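Local coordinates for putative aminopeptidase (Leishmania major, PDB 5NTH) that acts as an M17-family leucyl aminopeptidase, a metalloenzyme holding manganese ions that removes amino acids from the N-termini of peptides and is bound here by actinonin, at the interface of chains A and B. Sequence-based numbering; all coordinates share one arbitrary frame. Chains: chain A/B, Putative aminopeptidase.

The interface of chains A and B. Residues chain A 271; chain B 268, 365-366, 369.
A:Gln271 meets B:His366 in a small, polar, loop-to-loop patch between two copies of the aminopeptidase, part of a larger subunit interface; M17 aminopeptidases are hexamers, and the patch presumably contributes to that association. A:Gln271 reaches in with an extended chain, CG anti to the backbone N (chi1 -177°), which carries the terminal amide across the ND1–CE1 rim of the imidazole. CG of A:Gln271 lies over one face of the B:His366 ring, toward its rim, 4.0 Å from CE1. The side chains run at about a right angle, and the amide is turned 45° from the ring plane. NE2 of A:Gln271 comes 3.4 Å from ND1 of B:His366, a van der Waals approach. Glutamine suits the place by pairing a slim aliphatic stem with a neutral polar head, and histidine by offering that stem a flat face. OE1 lies 4.4 Å from NZ of B:Lys268 and 4.3 Å from NH2 of B:Arg369, long side chains whose positive charges may favour the amide orientation that turns OE1 toward them. Within chain B, B:Lys268 delivers NZ to the backbone O of B:His366 (2.7 Å) from above the carbonyl plane, which may steady the histidine's loop. B:Pro365, whose CB lies 3.9 Å from the backbone N of A:Gln271, adds a rigid apolar edge. In the fold, A:Gln271 and B:Lys268 occupy equivalent loops between helix 261-267 and strand 275-282; the other residues lie between strands 351-361 and 373-375.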
# COMPACT_ATOMS: atom_id res chain seq x y z
N GLN A 271 -2.12 11.53 -28.27
CA GLN A 271 -1.62 11.45 -29.62
C GLN A 271 -2.69 11.94 -30.59
O GLN A 271 -2.52 12.98 -31.20
CB GLN A 271 -1.16 10.03 -29.95
CG GLN A 271 -0.54 9.90 -31.33
CD GLN A 271 0.21 8.60 -31.53
OE1 GLN A 271 -0.05 7.60 -30.86
NE2 GLN A 271 1.15 8.59 -32.48
N LYS B 268 9.15 4.04 -28.87
CA LYS B 268 8.53 5.07 -29.72
C LYS B 268 8.19 6.38 -29.00
O LYS B 268 8.07 7.44 -29.62
CB LYS B 268 7.29 4.54 -30.45
CG LYS B 268 6.00 4.34 -29.65
CD LYS B 268 4.95 3.65 -30.54
CE LYS B 268 3.69 3.22 -29.81
NZ LYS B 268 2.74 4.36 -29.74
N PRO B 365 2.19 10.24 -24.10
CA PRO B 365 1.05 9.98 -25.01
C PRO B 365 1.33 8.91 -26.06
O PRO B 365 0.46 8.10 -26.35
CB PRO B 365 0.83 11.33 -25.70
CG PRO B 365 1.55 12.33 -24.87
CD PRO B 365 2.69 11.62 -24.24
N HIS B 366 2.55 8.93 -26.60
CA HIS B 366 2.97 7.97 -27.63
C HIS B 366 3.40 6.61 -27.02
O HIS B 366 3.89 5.74 -27.74
CB HIS B 366 4.11 8.58 -28.50
CG HIS B 366 3.71 9.83 -29.23
ND1 HIS B 366 3.63 9.90 -30.60
CD2 HIS B 366 3.34 11.05 -28.77
CE1 HIS B 366 3.24 11.12 -30.96
NE2 HIS B 366 3.05 11.83 -29.87
N ARG B 369 0.75 0.72 -24.54
CA ARG B 369 -0.21 0.72 -23.45
C ARG B 369 -0.37 -0.68 -22.86
O ARG B 369 0.05 -1.66 -23.45
CB ARG B 369 -1.54 1.26 -23.97
CG ARG B 369 -1.48 2.59 -24.75
CD ARG B 369 -2.80 2.89 -25.46
NE ARG B 369 -2.87 4.18 -26.16
CZ ARG B 369 -2.46 4.43 -27.42
NH1 ARG B 369 -1.92 3.46 -28.17
NH2 ARG B 369 -2.59 5.66 -27.94